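Long-range contacts in nucleosome assembly protein 1, putative (Plasmodium falciparum, PDB 3FS3), which probably binds histones and acts as a histone chaperone of the nucleosome assembly protein family: residues P168-S173 with T198-Y203; E134-Y139 with F162-N167; K206-K211 with S236-F241; R117-N122 with E279-Y284. One frame throughout, in Å; residues are numbered along the deposited sequence.

Interaction 1. Residues P168-S173 with T198-Y203; sequences PFFSNS and TVIDWY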
# COMPACT_ATOMS: atom_id res chain seq x y z
N PRO A 168 30.18 -19.48 -15.48
CA PRO A 168 30.89 -19.04 -16.69
C PRO A 168 30.41 -17.74 -17.32
O PRO A 168 30.87 -17.36 -18.40
CB PRO A 168 30.72 -20.24 -17.63
CG PRO A 168 29.33 -20.70 -17.29
CD PRO A 168 29.28 -20.62 -15.78
N PHE A 169 29.50 -17.04 -16.65
CA PHE A 169 28.95 -15.81 -17.19
C PHE A 169 29.57 -14.54 -16.62
O PHE A 169 29.91 -13.62 -17.37
CB PHE A 169 27.44 -15.81 -16.99
CG PHE A 169 26.75 -16.92 -17.71
CD1 PHE A 169 26.53 -16.83 -19.09
CD2 PHE A 169 26.37 -18.07 -17.04
CE1 PHE A 169 25.95 -17.89 -19.79
CE2 PHE A 169 25.79 -19.13 -17.73
CZ PHE A 169 25.57 -19.04 -19.11
N PHE A 170 29.72 -14.48 -15.30
CA PHE A 170 30.34 -13.32 -14.67
C PHE A 170 31.05 -13.77 -13.41
O PHE A 170 30.74 -14.83 -12.87
CB PHE A 170 29.30 -12.23 -14.36
CG PHE A 170 28.12 -12.70 -13.56
CD1 PHE A 170 28.26 -13.06 -12.23
CD2 PHE A 170 26.84 -12.74 -14.14
CE1 PHE A 170 27.15 -13.45 -11.48
CE2 PHE A 170 25.73 -13.13 -13.40
CZ PHE A 170 25.89 -13.48 -12.06
N SER A 171 32.02 -12.99 -12.96
CA SER A 171 32.81 -13.35 -11.78
C SER A 171 32.17 -12.98 -10.44
O SER A 171 32.50 -13.58 -9.43
CB SER A 171 34.19 -12.70 -11.87
OG SER A 171 34.09 -11.29 -11.99
N ASN A 172 31.28 -12.00 -10.45
CA ASN A 172 30.61 -11.54 -9.22
C ASN A 172 30.02 -12.71 -8.46
O ASN A 172 29.29 -13.53 -9.03
CB ASN A 172 29.48 -10.56 -9.55
CG ASN A 172 29.90 -9.49 -10.52
OD1 ASN A 172 30.04 -9.74 -11.72
ND2 ASN A 172 30.10 -8.27 -10.02
N SER A 173 30.32 -12.79 -7.17
CA SER A 173 29.76 -13.86 -6.36
C SER A 173 28.42 -13.37 -5.85
O SER A 173 27.59 -14.16 -5.40
CB SER A 173 30.69 -14.21 -5.19
OG SER A 173 30.60 -13.22 -4.18
N THR A 198 25.04 -3.20 -8.61
CA THR A 198 26.42 -3.61 -8.79
C THR A 198 26.66 -3.77 -10.28
O THR A 198 25.75 -4.11 -11.03
CB THR A 198 26.70 -4.95 -8.06
OG1 THR A 198 27.76 -5.66 -8.73
CG2 THR A 198 25.47 -5.79 -8.03
N VAL A 199 27.87 -3.46 -10.71
CA VAL A 199 28.24 -3.59 -12.11
C VAL A 199 28.63 -5.06 -12.32
O VAL A 199 29.50 -5.60 -11.62
CB VAL A 199 29.43 -2.65 -12.46
CG1 VAL A 199 30.51 -2.78 -11.41
CG2 VAL A 199 30.00 -2.99 -13.83
N ILE A 200 27.98 -5.71 -13.28
CA ILE A 200 28.24 -7.11 -13.56
C ILE A 200 29.53 -7.28 -14.34
O ILE A 200 29.71 -6.67 -15.38
CB ILE A 200 27.08 -7.72 -14.37
CG1 ILE A 200 25.76 -7.53 -13.61
CG2 ILE A 200 27.35 -9.22 -14.63
CD1 ILE A 200 24.54 -8.02 -14.37
N ASP A 201 30.44 -8.11 -13.84
CA ASP A 201 31.70 -8.34 -14.54
C ASP A 201 31.58 -9.52 -15.49
O ASP A 201 32.09 -10.60 -15.22
CB ASP A 201 32.83 -8.57 -13.54
CG ASP A 201 33.08 -7.35 -12.69
OD1 ASP A 201 33.23 -6.26 -13.27
OD2 ASP A 201 33.13 -7.47 -11.44
N TRP A 202 30.91 -9.29 -16.62
CA TRP A 202 30.70 -10.33 -17.62
C TRP A 202 31.98 -10.89 -18.23
O TRP A 202 32.92 -10.15 -18.52
CB TRP A 202 29.82 -9.82 -18.77
CG TRP A 202 28.44 -9.36 -18.39
CD1 TRP A 202 28.04 -8.07 -18.17
CD2 TRP A 202 27.28 -10.17 -18.22
NE1 TRP A 202 26.70 -8.03 -17.88
CE2 TRP A 202 26.20 -9.31 -17.91
CE3 TRP A 202 27.04 -11.55 -18.31
CZ2 TRP A 202 24.90 -9.78 -17.68
CZ3 TRP A 202 25.74 -12.02 -18.08
CH2 TRP A 202 24.69 -11.14 -17.77
N TYR A 203 32.02 -12.20 -18.43
CA TYR A 203 33.17 -12.81 -19.06
C TYR A 203 33.04 -12.65 -20.57
O TYR A 203 31.95 -12.33 -21.08
CB TYR A 203 33.28 -14.30 -18.71
CG TYR A 203 33.72 -14.57 -17.30
CD1 TYR A 203 34.94 -14.07 -16.82
CD2 TYR A 203 32.97 -15.39 -16.46
CE1 TYR A 203 35.39 -14.39 -15.53
CE2 TYR A 203 33.41 -15.72 -15.18
CZ TYR A 203 34.62 -15.22 -14.72
OH TYR A 203 35.06 -15.60 -13.48
O HOH W 1 33.36 -9.56 -9.96
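A single antiparallel beta bridge, Phe170 with Trp202, pins the loop of residues 168-173 to residues 198-203, their end-to-end directions 155° apart. Tyr203 N donates to Phe169 O at 2.8 Å, and Ser171 N reaches Asp201 O at a longer 3.3 Å. Asn172 continues the pairing with its side chain: an in-plane lone pair of OD1 receives Asp201 N at 2.7 Å, while ND2 gives a more bent bond to Val199 O (140° at the hydrogen). The amide is thus gripped at both ends, which fixes its rotation. In the fold, 168-173 lies in the loop joining strands 158-164 and 174-181 of the four-stranded antiparallel sheet, and 198-203 follows strand 192-197. The Phe170 ring turns its edge to a face of the Trp202 six-membered ring, a T-shaped pair with planes 82° apart and centroids separated by 5.8 Å. Ile200 CG2 lies 3.6 Å from Phe170 CD2 and also sits over that Trp202 face, toward the rim. On the exposed side, one water joins Ser171 OG to Asp201 OD2, donating to the carboxylate, and the Tyr203 ring lies beside the 168-171 backbone, its OH 3.4 Å from Ser171 CB.

Interaction 2. Residues E134-Y139 with F162-N167; sequences EEILVY and FYFATN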
# COMPACT_ATOMS: atom_id res chain seq x y z
N GLU A 134 17.76 -17.89 -18.38
CA GLU A 134 17.66 -19.13 -17.61
C GLU A 134 18.96 -19.89 -17.37
O GLU A 134 19.16 -20.45 -16.29
CB GLU A 134 16.60 -20.04 -18.25
CG GLU A 134 15.24 -19.36 -18.37
CD GLU A 134 14.14 -20.29 -18.84
OE1 GLU A 134 14.30 -20.92 -19.90
OE2 GLU A 134 13.10 -20.38 -18.15
N GLU A 135 19.85 -19.90 -18.35
CA GLU A 135 21.11 -20.61 -18.17
C GLU A 135 21.97 -19.91 -17.13
O GLU A 135 22.87 -20.51 -16.55
CB GLU A 135 21.87 -20.76 -19.50
CG GLU A 135 22.18 -19.48 -20.24
CD GLU A 135 22.71 -19.75 -21.64
OE1 GLU A 135 22.00 -20.44 -22.42
OE2 GLU A 135 23.82 -19.28 -21.98
N ILE A 136 21.68 -18.64 -16.87
CA ILE A 136 22.44 -17.90 -15.87
C ILE A 136 21.78 -18.06 -14.49
O ILE A 136 22.46 -18.28 -13.48
CB ILE A 136 22.53 -16.40 -16.24
CG1 ILE A 136 23.16 -16.26 -17.64
CG2 ILE A 136 23.42 -15.65 -15.24
CD1 ILE A 136 23.16 -14.84 -18.16
N LEU A 137 20.46 -17.98 -14.46
CA LEU A 137 19.71 -18.06 -13.21
C LEU A 137 19.80 -19.42 -12.49
O LEU A 137 19.54 -19.50 -11.29
CB LEU A 137 18.24 -17.68 -13.48
CG LEU A 137 18.02 -16.21 -13.88
CD1 LEU A 137 16.58 -16.02 -14.36
CD2 LEU A 137 18.32 -15.28 -12.68
N VAL A 138 20.17 -20.47 -13.21
CA VAL A 138 20.31 -21.78 -12.60
C VAL A 138 21.50 -21.79 -11.63
O VAL A 138 21.65 -22.72 -10.84
CB VAL A 138 20.52 -22.89 -13.66
CG1 VAL A 138 19.28 -23.00 -14.56
CG2 VAL A 138 21.77 -22.61 -14.48
N TYR A 139 22.35 -20.77 -11.71
CA TYR A 139 23.51 -20.67 -10.82
C TYR A 139 23.15 -19.90 -9.55
O TYR A 139 23.98 -19.75 -8.65
CB TYR A 139 24.67 -19.97 -11.53
CG TYR A 139 25.35 -20.83 -12.56
CD1 TYR A 139 26.38 -21.69 -12.20
CD2 TYR A 139 24.92 -20.85 -13.90
CE1 TYR A 139 26.98 -22.55 -13.12
CE2 TYR A 139 25.51 -21.71 -14.84
CZ TYR A 139 26.54 -22.55 -14.44
OH TYR A 139 27.11 -23.44 -15.32
N PHE A 162 21.56 -11.01 -4.73
CA PHE A 162 21.46 -12.23 -5.52
C PHE A 162 22.81 -12.94 -5.47
O PHE A 162 23.79 -12.47 -6.05
CB PHE A 162 21.08 -11.86 -6.96
CG PHE A 162 19.75 -11.16 -7.08
CD1 PHE A 162 18.62 -11.84 -7.54
CD2 PHE A 162 19.61 -9.83 -6.70
CE1 PHE A 162 17.38 -11.21 -7.61
CE2 PHE A 162 18.38 -9.19 -6.77
CZ PHE A 162 17.26 -9.88 -7.23
N TYR A 163 22.86 -14.06 -4.76
CA TYR A 163 24.10 -14.82 -4.61
C TYR A 163 24.22 -15.87 -5.70
O TYR A 163 23.31 -16.67 -5.91
CB TYR A 163 24.13 -15.48 -3.23
CG TYR A 163 24.14 -14.48 -2.09
CD1 TYR A 163 25.31 -14.18 -1.40
CD2 TYR A 163 22.97 -13.79 -1.74
CE1 TYR A 163 25.33 -13.22 -0.38
CE2 TYR A 163 22.98 -12.84 -0.73
CZ TYR A 163 24.16 -12.55 -0.06
OH TYR A 163 24.15 -11.57 0.91
N PHE A 164 25.35 -15.86 -6.40
CA PHE A 164 25.56 -16.80 -7.49
C PHE A 164 26.75 -17.72 -7.24
O PHE A 164 27.77 -17.31 -6.68
CB PHE A 164 25.81 -16.04 -8.79
CG PHE A 164 24.60 -15.35 -9.34
CD1 PHE A 164 23.80 -15.99 -10.29
CD2 PHE A 164 24.27 -14.06 -8.94
CE1 PHE A 164 22.69 -15.35 -10.82
CE2 PHE A 164 23.16 -13.42 -9.47
CZ PHE A 164 22.37 -14.06 -10.42
N ALA A 165 26.61 -18.98 -7.65
CA ALA A 165 27.70 -19.93 -7.51
C ALA A 165 28.67 -19.57 -8.62
O ALA A 165 28.33 -18.83 -9.54
CB ALA A 165 27.18 -21.35 -7.70
N THR A 166 29.90 -20.07 -8.51
CA THR A 166 30.91 -19.83 -9.53
C THR A 166 30.20 -20.19 -10.82
O THR A 166 29.52 -21.21 -10.90
CB THR A 166 32.10 -20.76 -9.34
OG1 THR A 166 32.68 -20.51 -8.05
CG2 THR A 166 33.14 -20.55 -10.44
N ASN A 167 30.35 -19.34 -11.84
CA ASN A 167 29.66 -19.56 -13.09
C ASN A 167 30.47 -19.01 -14.26
O ASN A 167 31.33 -18.16 -14.08
CB ASN A 167 28.28 -18.90 -13.00
CG ASN A 167 28.37 -17.40 -13.02
OD1 ASN A 167 28.59 -16.81 -14.08
ND2 ASN A 167 28.22 -16.77 -11.86
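Tyr139 and Asn167 make the close part of this contact, where the chain leaving helix 131-137 meets the loop after strand 158-164. Asn167 CB stands over one face of the Tyr139 ring, 3.7 Å from its centroid and 21° off the normal, a CH-pi contact displaced toward CG and CD1. The same ring brings CD1 to 3.4 Å from Thr166 O. Beside it, Ala165 N donates to Tyr139 O at 2.9 Å in an almost straight bond (173°), the one hydrogen bond across the segments.

Packing is looser toward Ile136, whose CG2 is 4.5 Å from Phe164 CE1; Tyr139 CB and Phe164 CD1 are hardly nearer at 4.3 Å. This side is nevertheless buried, with Phe170 meeting Phe164 edge-to-face. The solvent side is at Thr166, an exposed residue whose side chain points away from Tyr139.

Asn167 CG lies between its own backbone N and carbonyl carbon (chi1 71°), and from there both ends of the amide are engaged: ND2 donates to Ala165 O at 3.1 Å, and OD1 accepts from the backbone N of Phe169 and of Phe170. The chemistry implies a turn held in shape by a buried asparagine, which gives its CB methylene to the tyrosine face while its amide satisfies its polar atoms within the loop.

Interaction 3. Residues K206-K211 with S236-F241; sequences KNILKK and SFFHFF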
# COMPACT_ATOMS: atom_id res chain seq x y z
N LYS A 206 30.00 -13.35 -23.08
CA LYS A 206 28.88 -13.80 -22.25
C LYS A 206 27.85 -12.74 -21.92
O LYS A 206 26.78 -13.06 -21.40
CB LYS A 206 29.41 -14.41 -20.95
CG LYS A 206 29.57 -15.93 -20.93
CD LYS A 206 30.54 -16.46 -21.97
CE LYS A 206 29.83 -16.86 -23.26
NZ LYS A 206 28.82 -17.94 -23.05
N ASN A 207 28.13 -11.48 -22.21
CA ASN A 207 27.18 -10.43 -21.89
C ASN A 207 25.90 -10.55 -22.73
O ASN A 207 25.84 -10.05 -23.86
CB ASN A 207 27.83 -9.06 -22.09
CG ASN A 207 26.97 -7.92 -21.54
OD1 ASN A 207 25.90 -8.14 -20.99
ND2 ASN A 207 27.46 -6.70 -21.70
N ILE A 208 24.89 -11.21 -22.17
CA ILE A 208 23.62 -11.40 -22.85
C ILE A 208 22.92 -10.08 -23.16
O ILE A 208 22.05 -10.02 -24.03
CB ILE A 208 22.65 -12.24 -22.00
CG1 ILE A 208 22.47 -11.59 -20.63
CG2 ILE A 208 23.18 -13.66 -21.87
CD1 ILE A 208 21.51 -12.31 -19.73
N LEU A 209 23.30 -9.02 -22.45
CA LEU A 209 22.69 -7.72 -22.68
C LEU A 209 23.09 -7.21 -24.06
O LEU A 209 22.56 -6.20 -24.54
CB LEU A 209 23.14 -6.72 -21.61
CG LEU A 209 22.79 -7.04 -20.15
CD1 LEU A 209 23.29 -5.91 -19.27
CD2 LEU A 209 21.28 -7.20 -20.00
N LYS A 210 24.01 -7.92 -24.70
CA LYS A 210 24.50 -7.58 -26.03
C LYS A 210 24.40 -8.76 -26.98
O LYS A 210 24.47 -9.92 -26.56
CB LYS A 210 25.97 -7.13 -25.96
CG LYS A 210 26.18 -5.64 -25.75
CD LYS A 210 25.51 -5.14 -24.48
CE LYS A 210 25.63 -3.63 -24.37
NZ LYS A 210 24.92 -3.09 -23.19
N LYS A 211 24.22 -8.47 -28.27
CA LYS A 211 24.12 -9.51 -29.30
C LYS A 211 23.90 -8.89 -30.68
O LYS A 211 24.53 -7.89 -31.04
CB LYS A 211 22.98 -10.49 -29.00
CG LYS A 211 21.62 -10.05 -29.51
CD LYS A 211 20.73 -11.26 -29.77
CE LYS A 211 21.35 -12.18 -30.83
NZ LYS A 211 20.62 -13.46 -30.98
N SER A 236 16.56 -8.53 -21.20
CA SER A 236 17.09 -9.52 -20.28
C SER A 236 16.78 -9.15 -18.84
O SER A 236 16.71 -7.97 -18.48
CB SER A 236 18.60 -9.63 -20.43
OG SER A 236 19.16 -10.33 -19.33
N PHE A 237 16.60 -10.17 -18.01
CA PHE A 237 16.31 -9.94 -16.62
C PHE A 237 17.42 -9.12 -15.97
O PHE A 237 17.18 -8.30 -15.09
CB PHE A 237 16.22 -11.28 -15.87
CG PHE A 237 16.28 -11.13 -14.39
CD1 PHE A 237 15.21 -10.58 -13.69
CD2 PHE A 237 17.42 -11.49 -13.69
CE1 PHE A 237 15.28 -10.39 -12.31
CE2 PHE A 237 17.50 -11.31 -12.31
CZ PHE A 237 16.43 -10.76 -11.62
N PHE A 238 18.65 -9.34 -16.42
CA PHE A 238 19.79 -8.66 -15.84
C PHE A 238 19.87 -7.16 -16.05
O PHE A 238 20.77 -6.49 -15.54
CB PHE A 238 21.05 -9.41 -16.28
CG PHE A 238 21.15 -10.79 -15.69
CD1 PHE A 238 21.73 -11.00 -14.45
CD2 PHE A 238 20.56 -11.88 -16.35
CE1 PHE A 238 21.73 -12.27 -13.86
CE2 PHE A 238 20.55 -13.15 -15.77
CZ PHE A 238 21.14 -13.35 -14.52
N HIS A 239 18.89 -6.62 -16.77
CA HIS A 239 18.82 -5.18 -16.98
C HIS A 239 18.34 -4.60 -15.66
O HIS A 239 18.37 -3.39 -15.46
CB HIS A 239 17.82 -4.85 -18.10
CG HIS A 239 18.44 -4.84 -19.46
ND1 HIS A 239 17.87 -5.47 -20.55
CD2 HIS A 239 19.58 -4.27 -19.92
CE1 HIS A 239 18.63 -5.29 -21.61
NE2 HIS A 239 19.68 -4.57 -21.26
N PHE A 240 17.90 -5.48 -14.77
CA PHE A 240 17.43 -5.11 -13.44
C PHE A 240 18.58 -4.45 -12.68
O PHE A 240 18.37 -3.54 -11.88
CB PHE A 240 16.99 -6.37 -12.69
CG PHE A 240 16.57 -6.13 -11.26
CD1 PHE A 240 15.29 -5.67 -10.95
CD2 PHE A 240 17.47 -6.36 -10.21
CE1 PHE A 240 14.90 -5.46 -9.62
CE2 PHE A 240 17.08 -6.15 -8.88
CZ PHE A 240 15.80 -5.70 -8.58
N PHE A 241 19.79 -4.91 -12.94
CA PHE A 241 20.95 -4.35 -12.25
C PHE A 241 21.48 -3.12 -12.97
O PHE A 241 22.64 -3.05 -13.37
CB PHE A 241 22.01 -5.44 -12.10
CG PHE A 241 21.53 -6.63 -11.32
CD1 PHE A 241 21.50 -6.60 -9.93
CD2 PHE A 241 21.06 -7.77 -11.98
CE1 PHE A 241 21.02 -7.68 -9.20
CE2 PHE A 241 20.57 -8.85 -11.26
CZ PHE A 241 20.55 -8.81 -9.87
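Apolar contacts carry the meeting of Ile208 and Leu209 with Ser236, Phe238 and His239; no hydrogen bond crosses between the segments. Leu209 CD2 lies over one face of the His239 imidazole, 3.4 Å from its centroid and 16° off the normal, in a CH-pi contact. The Leu209 and His239 side chains run antiparallel alongside each other, and the same methyl is 3.6 Å from Ser236 CB. Ile208 sends CD1 to Phe238 CD2 at 3.5 Å, approaching the ring obliquely. Its chi1 of 56° puts CG1 between the backbone N and carbonyl carbon, and the extended chain then carries CD1 toward Ser236 and the phenyl ring.

Hydrogen bonds act within each segment. Asn207 OD1 accepts from Leu209 N at 3.1 Å from above its carbonyl plane, an Asx turn at the start of the type I beta turn 207-210. Ser236 OG accepts from Phe238 N at 3.1 Å, forming an ST turn where the 3-10 segment 237-240 begins. Asp133 of helix 131-137 fastens that start through bonds to Ser236 OG and Phe237 N, while Ile136 packs on both Ile208 and Phe238.

With the Asx and ST turns closing each segment on itself and Asp133 holding Ser236 OG and Phe237 N, the two loops adhere through methyl groups, an aliphatic CB and aromatic surfaces. The attachment thus probably depends on shape and burial, with no hydrogen bond between the segments.

Interaction 4. Residues R117-N122 with E279-Y284; sequences RALRNN and ERIIPY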
# COMPACT_ATOMS: atom_id res chain seq x y z
N ARG A 117 12.94 -21.49 -10.94
CA ARG A 117 11.56 -21.95 -10.99
C ARG A 117 10.63 -21.14 -10.11
O ARG A 117 9.50 -20.85 -10.50
CB ARG A 117 11.49 -23.43 -10.65
CG ARG A 117 12.09 -24.28 -11.76
CD ARG A 117 11.96 -25.77 -11.52
NE ARG A 117 12.71 -26.52 -12.52
CZ ARG A 117 12.99 -27.82 -12.44
NH1 ARG A 117 12.58 -28.53 -11.39
NH2 ARG A 117 13.68 -28.41 -13.41
N ALA A 118 11.10 -20.74 -8.93
CA ALA A 118 10.27 -19.93 -8.06
C ALA A 118 9.98 -18.62 -8.79
O ALA A 118 8.83 -18.18 -8.86
CB ALA A 118 11.00 -19.65 -6.73
N LEU A 119 11.02 -18.00 -9.35
CA LEU A 119 10.86 -16.74 -10.09
C LEU A 119 9.94 -16.92 -11.30
O LEU A 119 9.10 -16.07 -11.58
CB LEU A 119 12.22 -16.22 -10.56
CG LEU A 119 13.23 -15.75 -9.50
CD1 LEU A 119 14.59 -15.54 -10.15
CD2 LEU A 119 12.74 -14.47 -8.85
N ARG A 120 10.11 -18.02 -12.02
CA ARG A 120 9.30 -18.31 -13.20
C ARG A 120 7.82 -18.42 -12.84
O ARG A 120 6.97 -17.91 -13.57
CB ARG A 120 9.74 -19.63 -13.86
CG ARG A 120 10.77 -19.48 -14.96
CD ARG A 120 10.22 -18.64 -16.10
NE ARG A 120 11.08 -18.66 -17.28
CZ ARG A 120 11.00 -17.78 -18.27
NH1 ARG A 120 10.10 -16.82 -18.22
NH2 ARG A 120 11.83 -17.86 -19.31
N ASN A 121 7.52 -19.07 -11.72
CA ASN A 121 6.14 -19.25 -11.28
C ASN A 121 5.46 -18.00 -10.72
O ASN A 121 4.34 -18.08 -10.22
CB ASN A 121 6.06 -20.38 -10.25
CG ASN A 121 6.36 -21.74 -10.87
OD1 ASN A 121 6.04 -21.99 -12.02
ND2 ASN A 121 6.97 -22.64 -10.09
N ASN A 122 6.13 -16.85 -10.79
CA ASN A 122 5.52 -15.60 -10.33
C ASN A 122 5.30 -14.75 -11.57
O ASN A 122 6.26 -14.37 -12.25
CB ASN A 122 6.43 -14.88 -9.33
CG ASN A 122 5.97 -13.46 -9.05
OD1 ASN A 122 6.05 -12.59 -9.91
ND2 ASN A 122 5.49 -13.22 -7.83
N GLU A 279 8.81 -8.89 -1.23
CA GLU A 279 7.63 -9.28 -0.46
C GLU A 279 6.99 -10.61 -0.82
O GLU A 279 6.24 -11.16 -0.02
CB GLU A 279 6.58 -8.18 -0.57
CG GLU A 279 7.10 -6.79 -0.30
CD GLU A 279 5.99 -5.77 -0.22
OE1 GLU A 279 5.23 -5.63 -1.21
OE2 GLU A 279 5.88 -5.09 0.82
N ARG A 280 7.29 -11.12 -2.01
CA ARG A 280 6.68 -12.37 -2.46
C ARG A 280 7.62 -13.55 -2.62
O ARG A 280 7.43 -14.58 -1.97
CB ARG A 280 5.93 -12.12 -3.77
CG ARG A 280 4.49 -11.63 -3.56
CD ARG A 280 3.66 -12.75 -2.95
NE ARG A 280 2.23 -12.50 -3.00
CZ ARG A 280 1.30 -13.42 -2.78
NH1 ARG A 280 1.65 -14.67 -2.50
NH2 ARG A 280 0.01 -13.11 -2.85
N ILE A 281 8.62 -13.42 -3.48
CA ILE A 281 9.57 -14.50 -3.73
C ILE A 281 10.32 -14.93 -2.47
O ILE A 281 10.35 -16.10 -2.13
CB ILE A 281 10.61 -14.08 -4.80
CG1 ILE A 281 9.89 -13.62 -6.07
CG2 ILE A 281 11.55 -15.24 -5.12
CD1 ILE A 281 9.12 -14.72 -6.79
N ILE A 282 10.93 -13.97 -1.79
CA ILE A 282 11.70 -14.26 -0.58
C ILE A 282 10.86 -14.85 0.58
O ILE A 282 11.25 -15.84 1.19
CB ILE A 282 12.46 -12.99 -0.13
CG1 ILE A 282 13.53 -12.65 -1.17
CG2 ILE A 282 13.07 -13.18 1.24
CD1 ILE A 282 14.30 -11.39 -0.90
N PRO A 283 9.70 -14.26 0.88
CA PRO A 283 8.91 -14.82 1.99
C PRO A 283 8.24 -16.18 1.72
O PRO A 283 8.03 -16.97 2.65
CB PRO A 283 7.87 -13.73 2.26
CG PRO A 283 8.53 -12.45 1.75
CD PRO A 283 9.18 -12.94 0.47
N TYR A 284 7.92 -16.44 0.45
CA TYR A 284 7.22 -17.66 0.05
C TYR A 284 7.90 -18.46 -1.08
O TYR A 284 7.22 -19.14 -1.84
CB TYR A 284 5.81 -17.29 -0.43
CG TYR A 284 5.14 -16.21 0.39
CD1 TYR A 284 4.96 -16.35 1.76
CD2 TYR A 284 4.67 -15.04 -0.21
CE1 TYR A 284 4.34 -15.36 2.52
CE2 TYR A 284 4.04 -14.05 0.53
CZ TYR A 284 3.87 -14.22 1.89
OH TYR A 284 3.24 -13.24 2.63
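A helix-to-helix contact, made where helix 114-120 ends against the long helix 260-289, centres on Ile281. Its two branches divide the contact: the methyl CG2 and the CG1-CD1 arm. CG2 meets Leu119 CD2 at 4.0 Å, the two side chains crossing at about a right angle, with CG1 scarcely farther from the same methyl. CD1 continues to Asn122 CB at 3.7 Å and to the backbone Ala118 O at 4.0 Å. A chi1 of -55° sets CG1 beside the backbone N, anti to the carbonyl carbon. No hydrogen bond crosses the segments; the contacts are van der Waals.

Asn122 turns CB to Ile281, while its OD1 is used as the N-cap of the next helix, 123-126, accepting from Val125 N; chi1 of 169° holds CG anti to the backbone N. On the partner helix, a wider pi-type turn at 279-281 precedes the kink at Pro283.

Around the contact, Leu119 also packs on Leu140 of strand 140-147, and Ile282 faces Ile143 and Cys145 of that strand. Farther along helix 260-289, Pro283 rests on Tyr91 of helix 49-99, while Tyr284 OH is hydrogen-bonded to Glu69 OE2 of the second subunit.

Along the chain, interaction 4 joins residues 157 apart, and its loop encloses interactions 2, 1 and 3, which follow one another in series. Those three form a touching group on one side of the chain's centre, with their own centres 10 to 13 Å apart. Phe162 of strand 158-164 links interactions 2 and 3 by meeting Phe241 edge-to-face, and Trp202 of interaction 1 packs on Ile208. Interaction 4 lies 16 to 23 Å away, centre to centre, nearer the long helix 49-99; the salt bridge of Arg120 with Glu134 ties it to interaction 2. The arrangement thus connects the sheet's peripheral loops to helix 260-289, which reaches the second subunit.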